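Local coordinates for protein interleukin-2 receptor subunit beta (Mus musculus, PDB 6DG5) that serves as the signalling beta subunit of the interleukin-2 receptor, probably also taking part in the response to interleukin-15, and is seen here as its extracellular part, at residues 101-113 / 181-194. Residues are numbered along the deposited sequence; the frame is centred on the assembly and turned at random.
Sequences PFDNLRLVAPHSL and VQVRVKAQRNNTGT. With FUC (alpha-L-fucopyranose), chain E.
Pro110 lays its ring over the backbone of strand 181-187, with CG 3.7 Å from Arg184 CA and CD close to the carbonyl of Val183. Beyond it, Leu113 reaches obliquely across Val183, its CD2 meeting Val183 CG2 at 3.8 Å. In the other direction Val185 holds CG1 between its own backbone N and carbonyl carbon (chi1 64°), where the methyl meets Leu107 CB at 3.9 Å and lies close to the carbonyl oxygen of Val108. Residues 101-110 form the linker of the two-domain, elbow-shaped module of type I cytokine receptors, which leads into strand 111-118, the first of the second, fibronectin type III domain. The WSXWS motif lies nearby: the hydroxyls of Ser196 and Ser199 hydrogen-bond with the backbone N of Val185 and Val183, and Trp195 makes cation-pi contacts with Arg184 and Lys186. Where the linker leaves this strand, one water accepts from Leu107 N and donates to the carbonyls of Val185 and Thr194. Further on, Thr194 N bonds to Leu105 O at 3.0 Å, nearly in line with the C=O. Arg106 bends at chi2 and chi3, passing CG 3.5 Å from Thr194 OG1 and turning its guanidinium so that C5 of a fucose from the receptor's own N-linked glycan sits over one face while the sugar's O2 lies at the edge, 3.2 Å from NH2. With an alanine here the sugar would probably lose the flat charged group against its C5 and O2.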
loop_
_atom_site.group_PDB
_atom_site.type_symbol
_atom_site.label_atom_id
_atom_site.label_comp_id
_atom_site.label_asym_id
_atom_site.label_seq_id
_atom_site.Cartn_x
_atom_site.Cartn_y
_atom_site.Cartn_z
ATOM N N PRO B 101 16.655 6.628 4.695
ATOM C CA PRO B 101 15.709 6.443 5.808
ATOM C C PRO B 101 14.773 5.260 5.635
ATOM O O PRO B 101 14.541 4.521 6.599
ATOM C CB PRO B 101 14.944 7.776 5.836
ATOM C CG PRO B 101 15.818 8.745 5.097
ATOM C CD PRO B 101 16.491 7.935 4.039
ATOM N N PHE B 102 14.217 5.059 4.445
ATOM C CA PHE B 102 13.251 3.983 4.265
ATOM C C PHE B 102 13.901 2.624 4.043
ATOM O O PHE B 102 13.185 1.637 3.848
ATOM C CB PHE B 102 12.306 4.317 3.110
ATOM C CG PHE B 102 11.194 5.242 3.501
ATOM C CD1 PHE B 102 11.407 6.606 3.590
ATOM C CD2 PHE B 102 9.936 4.745 3.796
ATOM C CE1 PHE B 102 10.384 7.458 3.954
ATOM C CE2 PHE B 102 8.909 5.591 4.159
ATOM C CZ PHE B 102 9.135 6.950 4.240
ATOM N N ASP B 103 15.230 2.554 4.068
ATOM C CA ASP B 103 15.942 1.285 4.134
ATOM C C ASP B 103 16.348 0.926 5.557
ATOM O O ASP B 103 16.883 -0.164 5.779
ATOM C CB ASP B 103 17.183 1.321 3.234
ATOM C CG ASP B 103 16.834 1.517 1.770
ATOM O OD1 ASP B 103 15.757 1.052 1.344
ATOM O OD2 ASP B 103 17.634 2.141 1.041
ATOM N N ASN B 104 16.097 1.815 6.524
ATOM C CA ASN B 104 16.421 1.593 7.931
ATOM C C ASN B 104 15.187 1.939 8.768
ATOM O O ASN B 104 15.194 2.884 9.558
ATOM C CB ASN B 104 17.636 2.423 8.352
ATOM C CG ASN B 104 18.934 1.902 7.761
ATOM O OD1 ASN B 104 19.130 1.918 6.545
ATOM N ND2 ASN B 104 19.833 1.442 8.625
ATOM N N LEU B 105 14.124 1.159 8.594
ATOM C CA LEU B 105 12.849 1.418 9.247
ATOM C C LEU B 105 12.707 0.562 10.498
ATOM O O LEU B 105 12.920 -0.654 10.454
ATOM C CB LEU B 105 11.686 1.143 8.293
ATOM C CG LEU B 105 11.412 2.192 7.216
ATOM C CD1 LEU B 105 10.266 1.741 6.328
ATOM C CD2 LEU B 105 11.101 3.536 7.850
ATOM N N ARG B 106 12.343 1.202 11.609
ATOM C CA ARG B 106 12.035 0.505 12.858
ATOM C C ARG B 106 10.856 1.238 13.491
ATOM O O ARG B 106 11.042 2.243 14.184
ATOM C CB ARG B 106 13.238 0.458 13.793
ATOM C CG ARG B 106 13.248 -0.761 14.704
ATOM C CD ARG B 106 13.270 -0.376 16.174
ATOM N NE ARG B 106 14.602 -0.499 16.763
ATOM C CZ ARG B 106 15.351 0.531 17.143
ATOM N NH1 ARG B 106 16.550 0.323 17.672
ATOM N NH2 ARG B 106 14.899 1.769 17.005
ATOM N N LEU B 107 9.650 0.727 13.252
ATOM C CA LEU B 107 8.431 1.420 13.640
ATOM C C LEU B 107 8.277 1.459 15.161
ATOM O O LEU B 107 8.984 0.781 15.911
ATOM C CB LEU B 107 7.215 0.749 13.003
ATOM C CG LEU B 107 7.030 0.978 11.503
ATOM C CD1 LEU B 107 6.261 -0.167 10.862
ATOM C CD2 LEU B 107 6.309 2.292 11.281
ATOM N N VAL B 108 7.330 2.277 15.608
ATOM C CA VAL B 108 7.016 2.397 17.027
ATOM C C VAL B 108 6.224 1.175 17.469
ATOM O O VAL B 108 5.341 0.694 16.749
ATOM C CB VAL B 108 6.247 3.704 17.296
ATOM C CG1 VAL B 108 5.639 3.699 18.690
ATOM C CG2 VAL B 108 7.170 4.899 17.123
ATOM N N ALA B 109 6.546 0.668 18.658
ATOM C CA ALA B 109 5.930 -0.551 19.159
ATOM C C ALA B 109 4.412 -0.397 19.243
ATOM O O ALA B 109 3.906 0.706 19.469
ATOM C CB ALA B 109 6.495 -0.899 20.534
ATOM N N PRO B 110 3.662 -1.484 19.052
ATOM C CA PRO B 110 2.201 -1.404 19.183
ATOM C C PRO B 110 1.801 -1.063 20.610
ATOM O O PRO B 110 2.484 -1.415 21.572
ATOM C CB PRO B 110 1.728 -2.808 18.788
ATOM C CG PRO B 110 2.854 -3.379 17.991
ATOM C CD PRO B 110 4.101 -2.810 18.589
ATOM N N HIS B 111 0.681 -0.356 20.737
ATOM C CA HIS B 111 0.180 0.084 22.029
ATOM C C HIS B 111 -1.306 -0.233 22.125
ATOM O O HIS B 111 -1.898 -0.833 21.221
ATOM C CB HIS B 111 0.441 1.582 22.235
ATOM C CG HIS B 111 -0.166 2.449 21.179
ATOM N ND1 HIS B 111 -1.467 2.899 21.243
ATOM C CD2 HIS B 111 0.348 2.947 20.029
ATOM C CE1 HIS B 111 -1.727 3.643 20.185
ATOM N NE2 HIS B 111 -0.643 3.687 19.431
ATOM N N SER B 112 -1.904 0.166 23.249
ATOM C CA SER B 112 -3.338 0.002 23.492
ATOM C C SER B 112 -3.771 -1.457 23.377
ATOM O O SER B 112 -4.831 -1.766 22.829
ATOM C CB SER B 112 -4.162 0.885 22.552
ATOM O OG SER B 112 -4.006 2.260 22.862
ATOM N N LEU B 113 -2.945 -2.364 23.892
ATOM C CA LEU B 113 -3.324 -3.769 23.930
ATOM C C LEU B 113 -4.439 -3.976 24.945
ATOM O O LEU B 113 -4.367 -3.473 26.071
ATOM C CB LEU B 113 -2.123 -4.644 24.282
ATOM C CG LEU B 113 -1.423 -5.362 23.127
ATOM C CD1 LEU B 113 -0.423 -4.445 22.451
ATOM C CD2 LEU B 113 -0.750 -6.636 23.614
ATOM N N VAL B 181 1.155 -11.546 26.665
ATOM C CA VAL B 181 1.223 -11.397 25.214
ATOM C C VAL B 181 1.929 -10.094 24.859
ATOM O O VAL B 181 1.655 -9.046 25.454
ATOM C CB VAL B 181 -0.187 -11.443 24.583
ATOM C CG1 VAL B 181 -0.171 -10.854 23.182
ATOM C CG2 VAL B 181 -0.695 -12.872 24.540
ATOM N N GLN B 182 2.838 -10.168 23.886
ATOM C CA GLN B 182 3.484 -9.005 23.301
ATOM C C GLN B 182 3.337 -9.063 21.789
ATOM O O GLN B 182 3.352 -10.144 21.196
ATOM C CB GLN B 182 4.973 -8.938 23.656
ATOM C CG GLN B 182 5.268 -8.656 25.116
ATOM C CD GLN B 182 6.755 -8.493 25.376
ATOM O OE1 GLN B 182 7.541 -9.414 25.154
ATOM N NE2 GLN B 182 7.148 -7.311 25.836
ATOM N N VAL B 183 3.202 -7.890 21.165
ATOM C CA VAL B 183 3.031 -7.774 19.721
ATOM C C VAL B 183 4.068 -6.802 19.175
ATOM O O VAL B 183 4.560 -5.926 19.891
ATOM C CB VAL B 183 1.601 -7.318 19.349
ATOM C CG1 VAL B 183 1.280 -7.677 17.911
ATOM C CG2 VAL B 183 0.574 -7.930 20.295
ATOM N N ARG B 184 4.413 -6.975 17.899
ATOM C CA ARG B 184 5.325 -6.070 17.215
ATOM C C ARG B 184 4.923 -5.962 15.749
ATOM O O ARG B 184 4.161 -6.783 15.232
ATOM C CB ARG B 184 6.784 -6.525 17.351
ATOM C CG ARG B 184 7.057 -7.932 16.863
ATOM C CD ARG B 184 8.512 -8.295 17.094
ATOM N NE ARG B 184 8.886 -9.545 16.440
ATOM C CZ ARG B 184 10.131 -10.009 16.387
ATOM N NH1 ARG B 184 11.118 -9.324 16.948
ATOM N NH2 ARG B 184 10.389 -11.155 15.772
ATOM N N VAL B 185 5.458 -4.937 15.078
ATOM C CA VAL B 185 4.982 -4.529 13.760
ATOM C C VAL B 185 6.164 -4.280 12.827
ATOM O O VAL B 185 7.264 -3.931 13.265
ATOM C CB VAL B 185 4.079 -3.275 13.872
ATOM C CG1 VAL B 185 4.868 -2.079 14.386
ATOM C CG2 VAL B 185 3.404 -2.954 12.546
ATOM N N LYS B 186 5.926 -4.464 11.526
ATOM C CA LYS B 186 6.943 -4.278 10.498
ATOM C C LYS B 186 6.250 -4.043 9.161
ATOM O O LYS B 186 5.076 -4.382 8.985
ATOM C CB LYS B 186 7.880 -5.491 10.421
ATOM C CG LYS B 186 9.183 -5.261 9.671
ATOM C CD LYS B 186 10.115 -6.459 9.813
ATOM C CE LYS B 186 10.033 -7.392 8.608
ATOM N NZ LYS B 186 8.630 -7.662 8.174
ATOM N N ALA B 187 6.990 -3.449 8.223
ATOM C CA ALA B 187 6.513 -3.211 6.861
ATOM C C ALA B 187 7.508 -3.828 5.884
ATOM O O ALA B 187 8.642 -3.351 5.760
ATOM C CB ALA B 187 6.334 -1.716 6.590
ATOM N N GLN B 188 7.084 -4.875 5.180
ATOM C CA GLN B 188 7.991 -5.668 4.348
ATOM C C GLN B 188 7.864 -5.288 2.870
ATOM O O GLN B 188 7.574 -6.102 1.992
ATOM C CB GLN B 188 7.754 -7.165 4.587
ATOM C CG GLN B 188 6.433 -7.765 4.079
ATOM C CD GLN B 188 5.200 -7.158 4.709
ATOM O OE1 GLN B 188 5.232 -6.700 5.850
ATOM N NE2 GLN B 188 4.100 -7.146 3.963
ATOM N N ARG B 189 8.121 -4.009 2.588
ATOM C CA ARG B 189 8.181 -3.557 1.201
ATOM C C ARG B 189 9.409 -4.123 0.500
ATOM O O ARG B 189 9.294 -4.872 -0.478
ATOM C CB ARG B 189 8.190 -2.028 1.142
ATOM C CG ARG B 189 8.508 -1.472 -0.239
ATOM C CD ARG B 189 7.322 -1.576 -1.184
ATOM N NE ARG B 189 6.495 -0.372 -1.164
ATOM C CZ ARG B 189 6.690 0.681 -1.952
ATOM N NH1 ARG B 189 5.885 1.733 -1.872
ATOM N NH2 ARG B 189 7.690 0.686 -2.824
ATOM N N ASN B 190 10.600 -3.773 0.989
ATOM C CA ASN B 190 11.843 -4.357 0.509
ATOM C C ASN B 190 12.558 -5.196 1.560
ATOM O O ASN B 190 13.650 -5.710 1.281
ATOM C CB ASN B 190 12.791 -3.257 0.002
ATOM C CG ASN B 190 13.003 -2.152 1.019
ATOM O OD1 ASN B 190 13.064 -2.403 2.224
ATOM N ND2 ASN B 190 13.113 -0.919 0.537
ATOM N N ASN B 191 11.983 -5.339 2.755
ATOM C CA ASN B 191 12.516 -6.157 3.841
ATOM C C ASN B 191 13.893 -5.695 4.305
ATOM O O ASN B 191 14.622 -6.460 4.944
ATOM C CB ASN B 191 12.561 -7.641 3.458
ATOM C CG ASN B 191 12.343 -8.554 4.648
ATOM O OD1 ASN B 191 12.334 -8.107 5.795
ATOM N ND2 ASN B 191 12.168 -9.842 4.381
ATOM N N THR B 192 14.269 -4.453 4.003
ATOM C CA THR B 192 15.516 -3.900 4.515
ATOM C C THR B 192 15.377 -3.349 5.931
ATOM O O THR B 192 16.395 -3.115 6.593
ATOM C CB THR B 192 16.027 -2.806 3.571
ATOM O OG1 THR B 192 15.801 -3.206 2.214
ATOM C CG2 THR B 192 17.519 -2.582 3.768
ATOM N N GLY B 193 14.148 -3.149 6.418
ATOM C CA GLY B 193 13.943 -2.681 7.772
ATOM C C GLY B 193 13.829 -3.818 8.778
ATOM O O GLY B 193 13.685 -4.987 8.424
ATOM N N THR B 194 13.890 -3.450 10.053
ATOM C CA THR B 194 13.878 -4.401 11.155
ATOM C C THR B 194 12.554 -4.335 11.909
ATOM O O THR B 194 11.739 -3.430 11.713
ATOM C CB THR B 194 15.044 -4.133 12.112
ATOM O OG1 THR B 194 15.023 -2.758 12.512
ATOM C CG2 THR B 194 16.369 -4.437 11.429
HETATM C C1 FUC E . 12.826 4.471 19.043
HETATM C C2 FUC E . 12.147 4.108 17.696
HETATM C C3 FUC E . 11.650 2.654 17.676
HETATM C C4 FUC E . 11.496 2.068 19.097
HETATM C C5 FUC E . 12.834 2.172 19.862
HETATM C C6 FUC E . 12.674 2.133 21.377
HETATM O O2 FUC E . 12.995 4.354 16.583
HETATM O O3 FUC E . 10.385 2.590 17.031
HETATM O O4 FUC E . 10.444 2.706 19.817
HETATM O O5 FUC E . 13.575 3.379 19.546
HETATM O O HOH W 1 9.075 -2.071 12.214
#